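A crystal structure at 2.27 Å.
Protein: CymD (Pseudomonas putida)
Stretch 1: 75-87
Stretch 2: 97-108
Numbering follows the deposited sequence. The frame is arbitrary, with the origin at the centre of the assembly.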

ATOM      1  N   ARG A  75      17.396   5.209  -2.044  1.00152.14           N
ATOM      2  CA  ARG A  75      16.791   4.332  -3.040  1.00152.94           C
ATOM      3  C   ARG A  75      17.479   2.967  -3.072  1.00153.49           C
ATOM      4  O   ARG A  75      18.420   2.750  -3.836  1.00156.60           O
ATOM      5  CB  ARG A  75      16.846   4.988  -4.421  1.00153.90           C
ATOM      6  CG  ARG A  75      16.119   4.213  -5.500  1.00152.86           C
ATOM      7  CD  ARG A  75      14.641   4.119  -5.199  1.00150.40           C
ATOM      8  NE  ARG A  75      13.993   3.112  -6.030  1.00150.49           N
ATOM      9  CZ  ARG A  75      14.000   1.810  -5.774  1.00151.57           C
ATOM     10  NH1 ARG A  75      14.618   1.333  -4.700  1.00148.35           N
ATOM     11  NH2 ARG A  75      13.383   0.985  -6.598  1.00154.58           N
ATOM     12  N   ASN A  76      17.000   2.050  -2.236  1.00149.03           N
ATOM     13  CA  ASN A  76      17.576   0.716  -2.107  1.00148.58           C
ATOM     14  C   ASN A  76      16.802  -0.263  -2.981  1.00148.90           C
ATOM     15  O   ASN A  76      15.580  -0.390  -2.850  1.00148.41           O
ATOM     16  CB  ASN A  76      17.561   0.256  -0.644  1.00140.90           C
ATOM     17  CG  ASN A  76      18.381  -1.008  -0.410  1.00131.25           C
ATOM     18  OD1 ASN A  76      19.316  -1.306  -1.155  1.00129.06           O
ATOM     19  ND2 ASN A  76      18.036  -1.751   0.639  1.00124.14           N
ATOM     20  N   ASN A  77      17.516  -0.942  -3.882  1.00145.98           N
ATOM     21  CA  ASN A  77      16.898  -2.006  -4.662  1.00139.16           C
ATOM     22  C   ASN A  77      16.631  -3.244  -3.821  1.00136.21           C
ATOM     23  O   ASN A  77      15.765  -4.049  -4.183  1.00126.02           O
ATOM     24  CB  ASN A  77      17.786  -2.372  -5.854  1.00138.80           C
ATOM     25  CG  ASN A  77      19.260  -2.414  -5.503  1.00142.63           C
ATOM     26  OD1 ASN A  77      19.635  -2.647  -4.353  1.00143.21           O
ATOM     27  ND2 ASN A  77      20.107  -2.193  -6.501  1.00143.69           N
ATOM     28  N   GLY A  78      17.337  -3.385  -2.696  1.00141.15           N
ATOM     29  CA  GLY A  78      17.388  -4.603  -1.921  1.00136.38           C
ATOM     30  C   GLY A  78      16.039  -5.164  -1.538  1.00126.96           C
ATOM     31  O   GLY A  78      15.012  -4.478  -1.576  1.00132.20           O
ATOM     32  N   PRO A  79      16.025  -6.442  -1.155  1.00111.53           N
ATOM     33  CA  PRO A  79      14.760  -7.117  -0.844  1.00 94.13           C
ATOM     34  C   PRO A  79      13.963  -6.429   0.251  1.00 91.19           C
ATOM     35  O   PRO A  79      14.384  -6.401   1.410  1.00100.22           O
ATOM     36  CB  PRO A  79      15.213  -8.514  -0.401  1.00 87.96           C
ATOM     37  CG  PRO A  79      16.523  -8.711  -1.059  1.00 94.58           C
ATOM     38  CD  PRO A  79      17.175  -7.355  -1.054  1.00106.56           C
ATOM     39  N   TYR A  80      12.817  -5.860  -0.109  1.00 81.42           N
ATOM     40  CA  TYR A  80      11.832  -5.438   0.872  1.00 68.15           C
ATOM     41  C   TYR A  80      10.909  -6.610   1.174  1.00 70.63           C
ATOM     42  O   TYR A  80      10.493  -7.341   0.271  1.00 74.66           O
ATOM     43  CB  TYR A  80      11.038  -4.239   0.362  1.00 72.95           C
ATOM     44  CG  TYR A  80      11.916  -3.033   0.107  1.00 85.92           C
ATOM     45  CD1 TYR A  80      12.388  -2.263   1.160  1.00 88.08           C
ATOM     46  CD2 TYR A  80      12.294  -2.680  -1.182  1.00 94.66           C
ATOM     47  CE1 TYR A  80      13.193  -1.171   0.939  1.00 94.83           C
ATOM     48  CE2 TYR A  80      13.107  -1.582  -1.415  1.00 92.35           C
ATOM     49  CZ  TYR A  80      13.551  -0.835  -0.347  1.00 96.98           C
ATOM     50  OH  TYR A  80      14.358   0.259  -0.552  1.00106.06           O
ATOM     51  N   VAL A  81      10.617  -6.802   2.455  1.00 58.34           N
ATOM     52  CA  VAL A  81       9.814  -7.914   2.930  1.00 52.18           C
ATOM     53  C   VAL A  81       8.602  -7.334   3.634  1.00 57.72           C
ATOM     54  O   VAL A  81       8.747  -6.545   4.577  1.00 61.59           O
ATOM     55  CB  VAL A  81      10.608  -8.838   3.867  1.00 53.93           C
ATOM     56  CG1 VAL A  81       9.753  -9.970   4.304  1.00 48.25           C
ATOM     57  CG2 VAL A  81      11.809  -9.395   3.148  1.00 64.04           C
ATOM     58  N   ALA A  82       7.411  -7.727   3.179  1.00 49.11           N
ATOM     59  CA  ALA A  82       6.152  -7.291   3.777  1.00 53.89           C
ATOM     60  C   ALA A  82       5.370  -8.502   4.270  1.00 56.05           C
ATOM     61  O   ALA A  82       4.786  -9.234   3.453  1.00 49.96           O
ATOM     62  CB  ALA A  82       5.326  -6.512   2.754  1.00 56.07           C
ATOM     63  N   PRO A  83       5.339  -8.766   5.577  1.00 60.50           N
ATOM     64  CA  PRO A  83       4.580  -9.915   6.094  1.00 49.93           C
ATOM     65  C   PRO A  83       3.086  -9.642   6.178  1.00 55.95           C
ATOM     66  O   PRO A  83       2.632  -8.497   6.281  1.00 54.16           O
ATOM     67  CB  PRO A  83       5.156 -10.128   7.498  1.00 47.52           C
ATOM     68  CG  PRO A  83       5.830  -8.816   7.859  1.00 50.31           C
ATOM     69  CD  PRO A  83       6.260  -8.189   6.576  1.00 53.39           C
ATOM     70  N   GLU A  84       2.321 -10.737   6.147  1.00 45.30           N
ATOM     71  CA  GLU A  84       0.875 -10.696   6.305  1.00 47.32           C
ATOM     72  C   GLU A  84       0.434 -11.832   7.213  1.00 50.46           C
ATOM     73  O   GLU A  84       0.813 -12.985   6.995  1.00 57.32           O
ATOM     74  CB  GLU A  84       0.135 -10.803   4.963  1.00 55.54           C
ATOM     75  CG  GLU A  84       0.722  -9.991   3.824  1.00 91.54           C
ATOM     76  CD  GLU A  84      -0.068 -10.139   2.535  1.00111.78           C
ATOM     77  OE1 GLU A  84      -0.542  -9.112   2.006  1.00119.69           O
ATOM     78  OE2 GLU A  84      -0.221 -11.282   2.056  1.00124.04           O
ATOM     79  N   LEU A  85      -0.392 -11.493   8.198  1.00 49.12           N
ATOM     80  CA  LEU A  85      -0.953 -12.408   9.181  1.00 49.18           C
ATOM     81  C   LEU A  85      -2.467 -12.347   9.099  1.00 47.27           C
ATOM     82  O   LEU A  85      -3.030 -11.251   9.053  1.00 47.24           O
ATOM     83  CB  LEU A  85      -0.529 -12.013  10.607  1.00 43.64           C
ATOM     84  CG  LEU A  85       0.965 -11.800  10.783  1.00 56.64           C
ATOM     85  CD1 LEU A  85       1.299 -11.414  12.207  1.00 55.70           C
ATOM     86  CD2 LEU A  85       1.630 -13.093  10.406  1.00 66.57           C
ATOM     87  N   SER A  86      -3.138 -13.509   9.155  1.00 42.98           N
ATOM     88  CA  SER A  86      -4.598 -13.488   9.188  1.00 42.55           C
ATOM     89  C   SER A  86      -5.173 -14.625  10.013  1.00 47.53           C
ATOM     90  O   SER A  86      -4.667 -15.751  10.011  1.00 52.36           O
ATOM     91  CB  SER A  86      -5.217 -13.530   7.770  1.00 40.98           C
ATOM     92  OG  SER A  86      -4.605 -14.504   6.944  1.00 55.04           O
ATOM     93  N   LEU A  87      -6.270 -14.299  10.689  1.00 41.89           N
ATOM     94  CA  LEU A  87      -7.098 -15.236  11.431  1.00 47.00           C
ATOM     95  C   LEU A  87      -8.536 -14.965  11.013  1.00 49.33           C
ATOM     96  O   LEU A  87      -9.046 -13.863  11.234  1.00 52.13           O
ATOM     97  CB  LEU A  87      -6.933 -15.050  12.948  1.00 41.18           C
ATOM     98  CG  LEU A  87      -7.821 -16.022  13.738  1.00 57.01           C
ATOM     99  CD1 LEU A  87      -7.507 -17.419  13.251  1.00 53.33           C
ATOM    100  CD2 LEU A  87      -7.633 -15.914  15.264  1.00 60.13           C
ATOM    101  N   GLY A  97     -12.921 -11.730  10.989  1.00 44.51           N
ATOM    102  CA  GLY A  97     -11.520 -11.732  10.628  1.00 44.95           C
ATOM    103  C   GLY A  97     -10.765 -10.635  11.333  1.00 44.02           C
ATOM    104  O   GLY A  97     -11.312  -9.582  11.675  1.00 55.48           O
ATOM    105  N   VAL A  98      -9.482 -10.892  11.530  1.00 46.54           N
ATOM    106  CA  VAL A  98      -8.534  -9.870  11.932  1.00 42.62           C
ATOM    107  C   VAL A  98      -7.205 -10.243  11.294  1.00 45.84           C
ATOM    108  O   VAL A  98      -6.955 -11.411  10.988  1.00 49.95           O
ATOM    109  CB  VAL A  98      -8.437  -9.761  13.476  1.00 45.13           C
ATOM    110  CG1 VAL A  98      -7.922 -11.050  14.051  1.00 50.41           C
ATOM    111  CG2 VAL A  98      -7.531  -8.574  13.894  1.00 53.46           C
ATOM    112  N   GLY A  99      -6.350  -9.252  11.086  1.00 46.86           N
ATOM    113  CA  GLY A  99      -5.034  -9.553  10.563  1.00 44.21           C
ATOM    114  C   GLY A  99      -4.091  -8.374  10.673  1.00 46.08           C
ATOM    115  O   GLY A  99      -4.410  -7.339  11.266  1.00 46.98           O
ATOM    116  N   ALA A 100      -2.908  -8.560  10.109  1.00 44.96           N
ATOM    117  CA  ALA A 100      -1.900  -7.507  10.064  1.00 48.31           C
ATOM    118  C   ALA A 100      -1.247  -7.592   8.702  1.00 52.50           C
ATOM    119  O   ALA A 100      -0.629  -8.614   8.377  1.00 50.99           O
ATOM    120  CB  ALA A 100      -0.869  -7.650  11.176  1.00 38.64           C
ATOM    121  N   PHE A 101      -1.408  -6.527   7.915  1.00 40.63           N
ATOM    122  CA  PHE A 101      -0.960  -6.462   6.535  1.00 40.06           C
ATOM    123  C   PHE A 101       0.002  -5.288   6.412  1.00 51.35           C
ATOM    124  O   PHE A 101      -0.371  -4.140   6.678  1.00 48.13           O
ATOM    125  CB  PHE A 101      -2.146  -6.292   5.582  1.00 39.80           C
ATOM    126  CG  PHE A 101      -3.074  -7.460   5.563  1.00 43.45           C
ATOM    127  CD1 PHE A 101      -4.050  -7.609   6.535  1.00 42.11           C
ATOM    128  CD2 PHE A 101      -2.969  -8.427   4.574  1.00 56.24           C
ATOM    129  CE1 PHE A 101      -4.908  -8.708   6.515  1.00 44.53           C
ATOM    130  CE2 PHE A 101      -3.836  -9.528   4.553  1.00 53.09           C
ATOM    131  CZ  PHE A 101      -4.790  -9.663   5.531  1.00 43.58           C
ATOM    132  N   ALA A 102       1.227  -5.576   6.007  1.00 45.73           N
ATOM    133  CA  ALA A 102       2.293  -4.598   5.959  1.00 54.90           C
ATOM    134  C   ALA A 102       2.654  -4.319   4.514  1.00 56.12           C
ATOM    135  O   ALA A 102       2.561  -5.201   3.652  1.00 56.76           O
ATOM    136  CB  ALA A 102       3.527  -5.091   6.727  1.00 57.55           C
ATOM    137  N   SER A 103       3.045  -3.077   4.253  1.00 62.69           N
ATOM    138  CA  SER A 103       3.621  -2.702   2.974  1.00 64.46           C
ATOM    139  C   SER A 103       4.868  -1.872   3.222  1.00 66.69           C
ATOM    140  O   SER A 103       4.924  -1.081   4.169  1.00 69.61           O
ATOM    141  CB  SER A 103       2.616  -1.942   2.090  1.00 70.46           C
ATOM    142  OG  SER A 103       2.424  -0.614   2.527  1.00 86.15           O
ATOM    143  N   ASP A 104       5.862  -2.071   2.359  1.00 72.67           N
ATOM    144  CA  ASP A 104       7.193  -1.494   2.470  1.00 62.71           C
ATOM    145  C   ASP A 104       7.653  -1.108   1.074  1.00 70.63           C
ATOM    146  O   ASP A 104       7.417  -1.849   0.114  1.00 68.63           O
ATOM    147  CB  ASP A 104       8.172  -2.508   3.085  1.00 67.81           C
ATOM    148  CG  ASP A 104       9.314  -1.857   3.849  1.00 77.20           C
ATOM    149  OD1 ASP A 104       9.488  -0.624   3.758  1.00 78.77           O
ATOM    150  OD2 ASP A 104      10.056  -2.602   4.536  1.00 82.87           O
ATOM    151  N   GLY A 105       8.312   0.041   0.963  1.00 73.49           N
ATOM    152  CA  GLY A 105       8.853   0.482  -0.310  1.00 64.11           C
ATOM    153  C   GLY A 105       9.365   1.896  -0.190  1.00 70.52           C
ATOM    154  O   GLY A 105       9.139   2.584   0.811  1.00 71.00           O
ATOM    155  N   VAL A 106      10.062   2.330  -1.240  1.00 74.07           N
ATOM    156  CA  VAL A 106      10.759   3.612  -1.238  1.00 87.92           C
ATOM    157  C   VAL A 106      10.439   4.378  -2.515  1.00 85.95           C
ATOM    158  O   VAL A 106      10.319   3.788  -3.594  1.00 87.15           O
ATOM    159  CB  VAL A 106      12.285   3.427  -1.085  1.00 84.92           C
ATOM    160  CG1 VAL A 106      12.858   2.693  -2.282  1.00 88.40           C
ATOM    161  CG2 VAL A 106      12.958   4.766  -0.926  1.00 82.57           C
ATOM    162  N   GLY A 107      10.298   5.699  -2.389  1.00 84.90           N
ATOM    163  CA  GLY A 107      10.087   6.573  -3.521  1.00 89.73           C
ATOM    164  C   GLY A 107      11.276   7.498  -3.756  1.00 94.62           C
ATOM    165  O   GLY A 107      12.205   7.590  -2.954  1.00 90.21           O
ATOM    166  N   THR A 108      11.223   8.190  -4.892  1.00100.63           N
ATOM    167  CA  THR A 108      12.231   9.181  -5.261  1.00 99.93           C
ATOM    168  C   THR A 108      11.638  10.202  -6.217  1.00104.65           C
ATOM    169  O   THR A 108      11.131  11.233  -5.789  1.00109.56           O
ATOM    170  CB  THR A 108      13.462   8.538  -5.918  1.00100.43           C
ATOM    171  OG1 THR A 108      14.118   7.688  -4.973  1.00103.90           O
ATOM    172  CG2 THR A 108      14.439   9.609  -6.389  1.00100.03           C
TER

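Strands 80-87 and 97-107 run antiparallel, their axes at 179° and 4.5 Å apart at closest approach, and the two stretches together bury 829 Å². Followed along the second stretch, the contact begins as a regular backbone ladder and ends as side-chain packing.

At Gly97 the contact is made by the backbone: its CA lies 3.3 Å from Leu87 O, with an angle of 143° at the hydrogen, a CA-H...O contact. Val98 and Leu87 form a hydrogen-bonded pair, Leu87 N to Val98 O and Val98 N to Leu87 O both measuring 3.0 Å, at 170° and 163°. Their side chains share one face of the sheet, where Leu87 CB meets Val98 CG1 at 4.3 Å.

Gly99 faces Ser86 in a non-hydrogen-bonded pair with the close CA-CA distance of 4.2 Å. Glycine suits this position for a measurable reason: Gly99 CA is 3.0 Å from Leu85 O, and an ideally placed CB on Gly99 would clash with that oxygen.

Ala100 restores the ladder. Leu85 N to Ala100 O and Ala100 N to Leu85 O are both 2.9 Å, at 164° and 158°. Ala100 O also receives a CA-H...O contact from Glu84 CA at 3.3 Å. Leu85 CB and Ala100 CB, 4.4 Å apart, extend the face begun by Leu87 and Val98.

Phe101 pairs with Glu84 on the other face. With chi1 at -65° (m), its buried ring comes nearer the first stretch than its CA-to-CB direction alone suggests. Glu84 OE1 lies at the ring edge, 3.6 Å from Phe101 CD2, where the polarised C-H groups can favour an oxygen.

Ala102 N donates to Pro83 O at 3.3 Å and 144°, longer and more bent than the preceding bonds. Proline has no amide hydrogen to donate, but its ring offers an apolar surface: Pro83 CD is 4.1 Å from Ala102 CB. The small Ala82 side chain fits close to the backbone, its CB 3.2 Å from Ala102 O.

Beyond Ser103, whose CA-to-CB bond points away, no hydrogen bond crosses between the stretches. Asp104 CG approaches Tyr80 CD1 at 4.1 Å, while its carboxylate is hydrogen-bonded elsewhere in the structure. Val106 has the largest area covered in the second stretch, 77 Å²: its CG1 lies 3.3 Å from both Tyr80 OH and Arg75 NH1. Tyr80 OH donates to Asn76 O at 2.7 Å, tying the loop to the strand. Finally, Thr108 OG1 approaches Arg75 CD at 3.6 Å, although Arg75 is poorly ordered.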